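Local coordinates for galactose mutarotase-like protein (Clostridium acetobutylicum, PDB 3OS7) that probably binds carbohydrate and may act as an aldose 1-epimerase, interconverting sugar anomers, at residues A[32-40]-A[112-120]; A[147-155]-A[168-179]. One frame throughout, in Å; residues are numbered along the deposited sequence.

Contact 1 of 2, residues A[32-40]-A[112-120]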
loop_
_atom_site.group_PDB
_atom_site.type_symbol
_atom_site.label_atom_id
_atom_site.label_comp_id
_atom_site.label_asym_id
_atom_site.label_seq_id
_atom_site.Cartn_x
_atom_site.Cartn_y
_atom_site.Cartn_z
ATOM N N ILE A 32 -13.096 -5.803 -4.029
ATOM C CA ILE A 32 -12.313 -6.182 -2.903
ATOM C C ILE A 32 -12.464 -7.688 -2.615
ATOM O O ILE A 32 -13.551 -8.261 -2.791
ATOM C CB ILE A 32 -12.655 -5.326 -1.648
ATOM C CG1 ILE A 32 -11.619 -5.527 -0.531
ATOM C CG2 ILE A 32 -14.080 -5.610 -1.124
ATOM C CD1 ILE A 32 -11.820 -4.522 0.647
ATOM N N ILE A 33 -11.340 -8.308 -2.232
ATOM C CA ILE A 33 -11.287 -9.754 -1.955
ATOM C C ILE A 33 -10.971 -10.009 -0.466
ATOM O O ILE A 33 -9.795 -10.104 -0.070
ATOM C CB ILE A 33 -10.233 -10.486 -2.798
ATOM C CG1 ILE A 33 -10.249 -10.056 -4.281
ATOM C CG2 ILE A 33 -10.458 -12.022 -2.667
ATOM C CD1 ILE A 33 -11.538 -10.344 -5.011
ATOM N N PRO A 34 -12.013 -10.130 0.365
ATOM C CA PRO A 34 -11.787 -10.332 1.798
ATOM C C PRO A 34 -10.891 -11.523 2.148
ATOM O O PRO A 34 -9.999 -11.379 2.997
ATOM C CB PRO A 34 -13.202 -10.486 2.361
ATOM C CG PRO A 34 -14.059 -9.737 1.398
ATOM C CD PRO A 34 -13.439 -9.971 0.049
ATOM N N ASP A 35 -11.069 -12.649 1.457
ATOM C CA ASP A 35 -10.277 -13.854 1.718
ATOM C C ASP A 35 -8.767 -13.740 1.490
ATOM O O ASP A 35 -8.011 -14.546 2.021
ATOM C CB ASP A 35 -10.772 -15.010 0.854
ATOM C CG ASP A 35 -11.974 -15.736 1.468
ATOM O OD1 ASP A 35 -12.271 -15.514 2.654
ATOM O OD2 ASP A 35 -12.609 -16.530 0.757
ATOM N N VAL A 36 -8.334 -12.767 0.681
ATOM C CA VAL A 36 -6.917 -12.519 0.499
ATOM C C VAL A 36 -6.577 -11.047 0.860
ATOM O O VAL A 36 -6.550 -10.155 0.010
ATOM C CB VAL A 36 -6.430 -12.899 -0.914
ATOM C CG1 VAL A 36 -4.937 -12.779 -1.004
ATOM C CG2 VAL A 36 -6.875 -14.362 -1.297
ATOM N N GLY A 37 -6.325 -10.817 2.133
ATOM C CA GLY A 37 -5.800 -9.526 2.590
ATOM C C GLY A 37 -6.756 -8.370 2.543
ATOM O O GLY A 37 -6.328 -7.218 2.703
ATOM N N GLY A 38 -8.048 -8.628 2.339
ATOM C CA GLY A 38 -8.987 -7.524 2.079
ATOM C C GLY A 38 -8.474 -6.644 0.957
ATOM O O GLY A 38 -8.626 -5.417 0.981
ATOM N N ASN A 39 -7.905 -7.286 -0.068
ATOM C CA ASN A 39 -7.206 -6.565 -1.125
ATOM C C ASN A 39 -8.221 -6.009 -2.123
ATOM O O ASN A 39 -8.992 -6.761 -2.711
ATOM C CB ASN A 39 -6.213 -7.521 -1.796
ATOM C CG ASN A 39 -5.262 -6.822 -2.759
ATOM O OD1 ASN A 39 -5.646 -5.875 -3.458
ATOM N ND2 ASN A 39 -4.019 -7.340 -2.845
ATOM N N VAL A 40 -8.210 -4.687 -2.300
ATOM C CA VAL A 40 -8.847 -4.021 -3.424
ATOM C C VAL A 40 -7.994 -4.206 -4.712
ATOM O O VAL A 40 -6.961 -3.574 -4.885
ATOM C CB VAL A 40 -9.109 -2.528 -3.146
ATOM C CG1 VAL A 40 -9.777 -1.851 -4.360
ATOM C CG2 VAL A 40 -9.965 -2.373 -1.886
ATOM N N ILE A 112 -0.679 -10.493 7.020
ATOM C CA ILE A 112 -2.071 -10.078 6.960
ATOM C C ILE A 112 -2.525 -9.903 5.505
ATOM O O ILE A 112 -3.676 -10.094 5.198
ATOM C CB ILE A 112 -2.423 -8.823 7.842
ATOM C CG1 ILE A 112 -1.692 -7.574 7.384
ATOM C CG2 ILE A 112 -2.163 -9.115 9.347
ATOM C CD1 ILE A 112 -2.088 -6.334 8.224
ATOM N N LYS A 113 -1.592 -9.622 4.604
ATOM C CA LYS A 113 -1.900 -9.535 3.173
ATOM C C LYS A 113 -2.317 -10.886 2.571
ATOM O O LYS A 113 -2.933 -10.914 1.519
ATOM C CB LYS A 113 -0.697 -9.026 2.367
ATOM C CG LYS A 113 0.534 -9.921 2.397
ATOM C CD LYS A 113 1.752 -9.236 1.703
ATOM C CE LYS A 113 2.803 -10.226 1.377
ATOM N NZ LYS A 113 3.131 -11.134 2.482
ATOM N N ASN A 114 -1.908 -11.979 3.214
ATOM C CA ASN A 114 -2.228 -13.343 2.726
ATOM C C ASN A 114 -3.418 -13.959 3.442
ATOM O O ASN A 114 -3.851 -15.056 3.101
ATOM C CB ASN A 114 -1.033 -14.278 2.942
ATOM C CG ASN A 114 0.276 -13.748 2.352
ATOM O OD1 ASN A 114 1.064 -13.138 3.061
ATOM N ND2 ASN A 114 0.518 -14.006 1.065
ATOM N N SER A 115 -3.938 -13.274 4.450
ATOM C CA SER A 115 -4.868 -13.871 5.418
ATOM C C SER A 115 -6.314 -13.534 5.130
ATOM O O SER A 115 -6.603 -12.638 4.349
ATOM C CB SER A 115 -4.487 -13.407 6.821
ATOM O OG SER A 115 -3.235 -13.959 7.147
ATOM N N LYS A 116 -7.234 -14.275 5.740
ATOM C CA LYS A 116 -8.665 -14.017 5.537
ATOM C C LYS A 116 -9.145 -12.890 6.425
ATOM O O LYS A 116 -8.922 -12.911 7.622
ATOM C CB LYS A 116 -9.505 -15.250 5.854
ATOM C CG LYS A 116 -9.196 -16.447 4.990
ATOM C CD LYS A 116 -10.300 -17.516 5.135
ATOM C CE LYS A 116 -9.800 -18.853 4.622
ATOM N NZ LYS A 116 -10.908 -19.854 4.528
ATOM N N TRP A 117 -9.786 -11.903 5.812
ATOM C CA TRP A 117 -10.426 -10.830 6.508
ATOM C C TRP A 117 -11.920 -11.060 6.427
ATOM O O TRP A 117 -12.383 -11.813 5.558
ATOM C CB TRP A 117 -10.064 -9.498 5.865
ATOM C CG TRP A 117 -8.629 -9.082 6.020
ATOM C CD1 TRP A 117 -7.510 -9.805 5.657
ATOM C CD2 TRP A 117 -8.140 -7.798 6.443
ATOM N NE1 TRP A 117 -6.379 -9.076 5.891
ATOM C CE2 TRP A 117 -6.732 -7.841 6.372
ATOM C CE3 TRP A 117 -8.753 -6.646 6.928
ATOM C CZ2 TRP A 117 -5.927 -6.761 6.748
ATOM C CZ3 TRP A 117 -7.962 -5.586 7.305
ATOM C CH2 TRP A 117 -6.562 -5.651 7.219
ATOM N N THR A 118 -12.675 -10.429 7.321
ATOM C CA THR A 118 -14.125 -10.560 7.321
ATOM C C THR A 118 -14.768 -9.223 7.019
ATOM O O THR A 118 -14.196 -8.174 7.313
ATOM C CB THR A 118 -14.620 -11.125 8.622
ATOM O OG1 THR A 118 -14.215 -10.283 9.687
ATOM C CG2 THR A 118 -14.012 -12.529 8.836
ATOM N N VAL A 119 -15.921 -9.266 6.372
ATOM C CA VAL A 119 -16.633 -8.049 6.000
ATOM C C VAL A 119 -17.273 -7.490 7.255
ATOM O O VAL A 119 -17.989 -8.193 7.975
ATOM C CB VAL A 119 -17.671 -8.309 4.897
ATOM C CG1 VAL A 119 -18.496 -7.063 4.630
ATOM C CG2 VAL A 119 -16.996 -8.764 3.628
ATOM N N HIS A 120 -17.013 -6.216 7.527
ATOM C CA HIS A 120 -17.450 -5.597 8.758
ATOM C C HIS A 120 -18.661 -4.694 8.520
ATOM O O HIS A 120 -19.567 -4.624 9.365
ATOM C CB HIS A 120 -16.258 -4.850 9.372
ATOM C CG HIS A 120 -16.580 -4.105 10.615
ATOM N ND1 HIS A 120 -16.794 -4.737 11.827
ATOM C CD2 HIS A 120 -16.728 -2.777 10.845
ATOM C CE1 HIS A 120 -17.057 -3.822 12.748
ATOM N NE2 HIS A 120 -17.009 -2.626 12.181
HETATM O O HOH W 1 -13.081 -14.057 4.503
HETATM O O HOH W 2 -6.256 -16.475 2.518
HETATM O O HOH W 3 -3.221 -8.575 -0.254
#
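Trp117 and Gly37 hold together the turn of a beta hairpin and a loop leading into strand 118-125. The hairpin joins strands 28-33 and 39-45 through a type I turn, Ile33 to Val36, followed by a G1 beta bulge, where Gly38 and Asn39 together stand opposite the single residue Ile33. Its inner side is tight. Trp117 N donates to Pro34 O (2.9 Å), from above the carbonyl plane, whereas Gly37 N donates to Ser115 O at 2.9 Å from within its carbonyl plane. Glycine suits both positions: each has positive phi, at Gly37 the bare CA lies 3.4 Å from Lys113 O, and bare Gly38 lets its N sit 3.5 Å above the plane of the Trp117 indole, over the rim of one face.

The outer side is looser and watery. Asp35 and the extended Lys116 run side by side, Asp35 OD1 only brushing Lys116 CD at 3.7 Å, while Asp35 OD2 is bound by His18. One water links Asp35 OD1 with Trp117 O, and another joins Asp35 O to Asn114 O. Back inside, Ile112 O receives two donors from opposite faces of its plane: Ser115 N, and Trp117 NE1 at 3.0 Å with the oxygen almost in the indole plane.

Contact 2 of 2, residues A[147-155]-A[168-179]. With EDO (1,2-ethanediol), chain H.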
loop_
_atom_site.group_PDB
_atom_site.type_symbol
_atom_site.label_atom_id
_atom_site.label_comp_id
_atom_site.label_asym_id
_atom_site.label_seq_id
_atom_site.Cartn_x
_atom_site.Cartn_y
_atom_site.Cartn_z
ATOM N N PHE A 147 4.387 -13.293 17.763
ATOM C CA PHE A 147 4.028 -11.893 18.007
ATOM C C PHE A 147 2.816 -11.863 18.937
ATOM O O PHE A 147 1.652 -11.824 18.496
ATOM C CB PHE A 147 3.739 -11.219 16.680
ATOM C CG PHE A 147 3.570 -9.762 16.770
ATOM C CD1 PHE A 147 4.665 -8.942 16.929
ATOM C CD2 PHE A 147 2.306 -9.188 16.690
ATOM C CE1 PHE A 147 4.503 -7.555 17.005
ATOM C CE2 PHE A 147 2.153 -7.804 16.745
ATOM C CZ PHE A 147 3.243 -7.006 16.912
ATOM N N SER A 148 3.082 -11.941 20.235
ATOM C CA SER A 148 2.011 -12.200 21.181
ATOM C C SER A 148 1.270 -10.930 21.610
ATOM O O SER A 148 1.249 -10.566 22.802
ATOM C CB SER A 148 2.542 -12.966 22.394
ATOM O OG SER A 148 3.143 -14.178 21.967
ATOM N N HIS A 149 0.629 -10.294 20.634
ATOM C CA HIS A 149 -0.243 -9.159 20.872
ATOM C C HIS A 149 -1.508 -9.349 20.068
ATOM O O HIS A 149 -1.453 -9.339 18.829
ATOM C CB HIS A 149 0.393 -7.837 20.407
ATOM C CG HIS A 149 1.707 -7.527 21.053
ATOM N ND1 HIS A 149 1.810 -6.903 22.276
ATOM C CD2 HIS A 149 2.975 -7.739 20.635
ATOM C CE1 HIS A 149 3.087 -6.756 22.587
ATOM N NE2 HIS A 149 3.817 -7.283 21.618
ATOM N N GLU A 150 -2.645 -9.510 20.741
ATOM C CA GLU A 150 -3.933 -9.454 20.057
ATOM C C GLU A 150 -4.127 -8.071 19.426
ATOM O O GLU A 150 -3.713 -7.058 19.977
ATOM C CB GLU A 150 -5.093 -9.805 20.996
ATOM C CG GLU A 150 -5.042 -11.275 21.450
ATOM C CD GLU A 150 -6.312 -11.765 22.137
ATOM O OE1 GLU A 150 -6.764 -11.108 23.079
ATOM O OE2 GLU A 150 -6.836 -12.846 21.760
ATOM N N PHE A 151 -4.707 -8.038 18.244
ATOM C CA PHE A 151 -4.990 -6.768 17.578
ATOM C C PHE A 151 -6.131 -6.911 16.583
ATOM O O PHE A 151 -6.500 -8.020 16.212
ATOM C CB PHE A 151 -3.715 -6.180 16.913
ATOM C CG PHE A 151 -3.167 -6.985 15.747
ATOM C CD1 PHE A 151 -3.721 -6.867 14.489
ATOM C CD2 PHE A 151 -2.062 -7.829 15.914
ATOM C CE1 PHE A 151 -3.215 -7.595 13.417
ATOM C CE2 PHE A 151 -1.546 -8.544 14.870
ATOM C CZ PHE A 151 -2.143 -8.413 13.591
ATOM N N GLN A 152 -6.705 -5.781 16.176
ATOM C CA GLN A 152 -7.640 -5.767 15.070
ATOM C C GLN A 152 -7.176 -4.713 14.081
ATOM O O GLN A 152 -7.013 -3.550 14.428
ATOM C CB GLN A 152 -9.060 -5.425 15.500
ATOM C CG GLN A 152 -10.084 -5.493 14.364
ATOM C CD GLN A 152 -11.468 -5.071 14.813
ATOM O OE1 GLN A 152 -11.733 -3.878 15.028
ATOM N NE2 GLN A 152 -12.361 -6.046 14.951
ATOM N N PHE A 153 -6.998 -5.143 12.844
ATOM C CA PHE A 153 -6.793 -4.264 11.719
ATOM C C PHE A 153 -8.147 -3.994 11.032
ATOM O O PHE A 153 -9.027 -4.866 10.968
ATOM C CB PHE A 153 -5.835 -4.929 10.725
ATOM C CG PHE A 153 -4.522 -4.239 10.552
ATOM C CD1 PHE A 153 -4.361 -3.255 9.605
ATOM C CD2 PHE A 153 -3.411 -4.627 11.315
ATOM C CE1 PHE A 153 -3.133 -2.660 9.413
ATOM C CE2 PHE A 153 -2.173 -4.031 11.124
ATOM C CZ PHE A 153 -2.034 -3.057 10.183
ATOM N N LYS A 154 -8.316 -2.791 10.503
ATOM C CA LYS A 154 -9.506 -2.453 9.727
ATOM C C LYS A 154 -9.115 -1.630 8.520
ATOM O O LYS A 154 -8.284 -0.708 8.627
ATOM C CB LYS A 154 -10.504 -1.658 10.568
ATOM C CG LYS A 154 -11.740 -1.235 9.808
ATOM C CD LYS A 154 -12.953 -0.884 10.726
ATOM C CE LYS A 154 -12.654 0.096 11.825
ATOM N NZ LYS A 154 -13.662 -0.128 12.941
ATOM N N LEU A 155 -9.679 -1.994 7.378
ATOM C CA LEU A 155 -9.579 -1.187 6.166
ATOM C C LEU A 155 -10.995 -0.687 5.882
ATOM O O LEU A 155 -11.926 -1.473 5.745
ATOM C CB LEU A 155 -9.039 -1.980 4.977
ATOM C CG LEU A 155 -7.819 -2.849 5.178
ATOM C CD1 LEU A 155 -7.390 -3.570 3.904
ATOM C CD2 LEU A 155 -6.677 -2.030 5.729
ATOM N N THR A 168 -7.006 3.235 6.997
ATOM C CA THR A 168 -6.372 2.032 7.562
ATOM C C THR A 168 -6.192 2.262 9.055
ATOM O O THR A 168 -5.729 3.309 9.472
ATOM C CB THR A 168 -5.002 1.788 6.922
ATOM O OG1 THR A 168 -5.159 1.786 5.496
ATOM C CG2 THR A 168 -4.374 0.493 7.406
ATOM N N SER A 169 -6.579 1.302 9.874
ATOM C CA SER A 169 -6.386 1.483 11.314
ATOM C C SER A 169 -6.077 0.180 11.962
ATOM O O SER A 169 -6.468 -0.877 11.465
ATOM C CB SER A 169 -7.622 2.131 11.960
ATOM O OG SER A 169 -8.777 1.382 11.690
ATOM N N VAL A 170 -5.365 0.258 13.083
ATOM C CA VAL A 170 -5.104 -0.900 13.881
ATOM C C VAL A 170 -5.194 -0.480 15.341
ATOM O O VAL A 170 -4.853 0.653 15.676
ATOM C CB VAL A 170 -3.743 -1.549 13.560
ATOM C CG1 VAL A 170 -2.629 -0.563 13.654
ATOM C CG2 VAL A 170 -3.514 -2.721 14.460
ATOM N N VAL A 171 -5.695 -1.390 16.177
ATOM C CA VAL A 171 -5.828 -1.160 17.612
ATOM C C VAL A 171 -5.118 -2.319 18.322
ATOM O O VAL A 171 -5.271 -3.468 17.949
ATOM C CB VAL A 171 -7.306 -1.008 18.075
ATOM C CG1 VAL A 171 -8.164 -2.187 17.690
ATOM C CG2 VAL A 171 -7.359 -0.813 19.589
ATOM N N ASN A 172 -4.298 -1.979 19.307
ATOM C CA ASN A 172 -3.604 -2.944 20.127
ATOM C C ASN A 172 -4.596 -3.435 21.176
ATOM O O ASN A 172 -5.037 -2.644 22.003
ATOM C CB ASN A 172 -2.403 -2.267 20.780
ATOM C CG ASN A 172 -1.663 -3.163 21.748
ATOM O OD1 ASN A 172 -1.873 -4.383 21.809
ATOM N ND2 ASN A 172 -0.777 -2.551 22.527
ATOM N N LEU A 173 -4.962 -4.712 21.106
ATOM C CA LEU A 173 -5.905 -5.321 22.047
ATOM C C LEU A 173 -5.189 -6.128 23.149
ATOM O O LEU A 173 -5.827 -6.862 23.912
ATOM C CB LEU A 173 -6.916 -6.190 21.281
ATOM C CG LEU A 173 -7.807 -5.419 20.270
ATOM C CD1 LEU A 173 -8.677 -6.355 19.393
ATOM C CD2 LEU A 173 -8.667 -4.332 20.981
ATOM N N SER A 174 -3.873 -6.006 23.220
ATOM C CA SER A 174 -3.041 -6.748 24.149
ATOM C C SER A 174 -2.798 -5.918 25.396
ATOM O O SER A 174 -3.131 -4.735 25.430
ATOM C CB SER A 174 -1.685 -7.138 23.519
ATOM O OG SER A 174 -0.689 -6.126 23.595
ATOM N N SER A 175 -2.155 -6.552 26.378
ATOM C CA SER A 175 -1.844 -5.906 27.643
ATOM C C SER A 175 -0.454 -5.263 27.670
ATOM O O SER A 175 -0.021 -4.769 28.704
ATOM C CB SER A 175 -1.974 -6.926 28.765
ATOM O OG SER A 175 -1.027 -7.961 28.611
ATOM N N GLU A 176 0.245 -5.268 26.527
ATOM C CA GLU A 176 1.608 -4.754 26.436
ATOM C C GLU A 176 1.766 -3.793 25.259
ATOM O O GLU A 176 0.984 -3.802 24.309
ATOM C CB GLU A 176 2.595 -5.905 26.259
ATOM C CG GLU A 176 2.679 -6.854 27.448
ATOM C CD GLU A 176 3.581 -8.032 27.177
ATOM O OE1 GLU A 176 3.178 -8.937 26.406
ATOM O OE2 GLU A 176 4.689 -8.064 27.742
ATOM N N GLU A 177 2.836 -3.016 25.308
ATOM C CA GLU A 177 3.205 -2.126 24.221
ATOM C C GLU A 177 3.473 -2.920 22.933
ATOM O O GLU A 177 4.257 -3.846 22.956
ATOM C CB GLU A 177 4.475 -1.392 24.643
ATOM C CG GLU A 177 4.704 -0.105 23.958
ATOM C CD GLU A 177 6.054 0.513 24.283
ATOM O OE1 GLU A 177 6.878 -0.097 25.018
ATOM O OE2 GLU A 177 6.291 1.619 23.781
HETATM N N MSE A 178 2.831 -2.532 21.828
HETATM C CA MSE A 178 2.891 -3.265 20.569
HETATM C C MSE A 178 3.709 -2.493 19.524
HETATM O O MSE A 178 3.390 -1.360 19.195
HETATM C CB MSE A 178 1.496 -3.491 20.018
HETATM C CG MSE A 178 1.448 -4.457 18.850
HETATM SE SE MSE A 178 -0.260 -4.537 18.002
HETATM C CE MSE A 178 -0.083 -3.166 16.671
ATOM N N PRO A 179 4.751 -3.124 18.979
ATOM C CA PRO A 179 5.483 -2.497 17.861
ATOM C C PRO A 179 4.572 -2.235 16.683
ATOM O O PRO A 179 3.699 -3.059 16.385
ATOM C CB PRO A 179 6.494 -3.586 17.462
ATOM C CG PRO A 179 6.624 -4.443 18.700
ATOM C CD PRO A 179 5.308 -4.424 19.357
HETATM C C1 EDO H . -8.876 0.179 14.815
HETATM O O1 EDO H . -9.816 1.129 14.319
HETATM C C2 EDO H . -9.102 -1.174 14.140
HETATM O O2 EDO H . -10.429 -1.669 14.405
HETATM O O HOH W 4 1.020 -9.087 24.926
HETATM O O HOH W 5 -4.938 -10.154 24.508
HETATM O O HOH W 6 -10.211 1.950 9.399
#
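Strands 151-155 and 168-172 run antiparallel, their axes 4.7 Å apart at closest approach and 168° between their directions, with Gln152-Val171 and Lys154-Ser169 as the hydrogen-bonded pairs. Phe151, Phe153, Leu155, Thr168 and Val170 point to one face of this ladder. There Val170 CB sits over the centre of the Phe153 ring, 3.9 Å from its centroid, a CH-pi contact suited to a compact branched side chain. At the ring's edge Thr168 CG2 approaches CE1 and also meets Leu155 CD2; the methyl takes the apolar side while OG1 bonds to Tyr184.

The other face is more polar: Gln152 OE1 and Ser169 OG hold the two oxygens of an ethanediol, probably from the crystallisation liquor. These strands form a beta hairpin within the antiparallel beta-sandwich of the galactose mutarotase fold, and the chain leaves its second strand through a tightly bonded loop. Asn172 OD1 accepts from Ser174 N, an Asx turn, and from Ser174 OG at 2.8 Å, in the carbonyl plane on a lone pair. Ser174 OG in turn receives Glu176 N, an ST turn, and His149 ND1 at 2.9 Å, the hydroxyl lying in the imidazole plane. With Tyr95 OH bonded to NE2, both ring nitrogens are engaged and the rotation of His149 is fixed.

Over one face of that imidazole lies Met178 CA, 4.1 Å from the centroid. Met178, present as selenomethionine, extends CG anti to its own N (chi1 -169°), between His149 and Phe147 CZ, which it reaches at 3.7 Å; the extended chi2 carries SE on to the edge of the Phe147 ring and to 4.0 Å from Phe151 CB.

In the fold
Both segments of contact 1 precede those of contact 2 in the sequence, and the centres of the two contacts lie about 17 Å apart, yet they meet directly. Trp117 CZ3 comes within 3.5 Å of Leu155 CG and Trp117 CH2 within 3.7 Å of Phe153 CB, while Ile112 CD1 lies 3.7 Å from Phe153 CE2. The apolar face of hairpin 151-160/163-172 thus rests on the loop that contact 1 fixes. Strand 128-137 joins them a second way, bonding through its backbone to Thr118 on one side and to Phe153 and Leu155 on the other. Beside contact 2, a tetraethylene glycol, probably from the crystallisation liquor, lies about 4 Å from the side chain of Phe147.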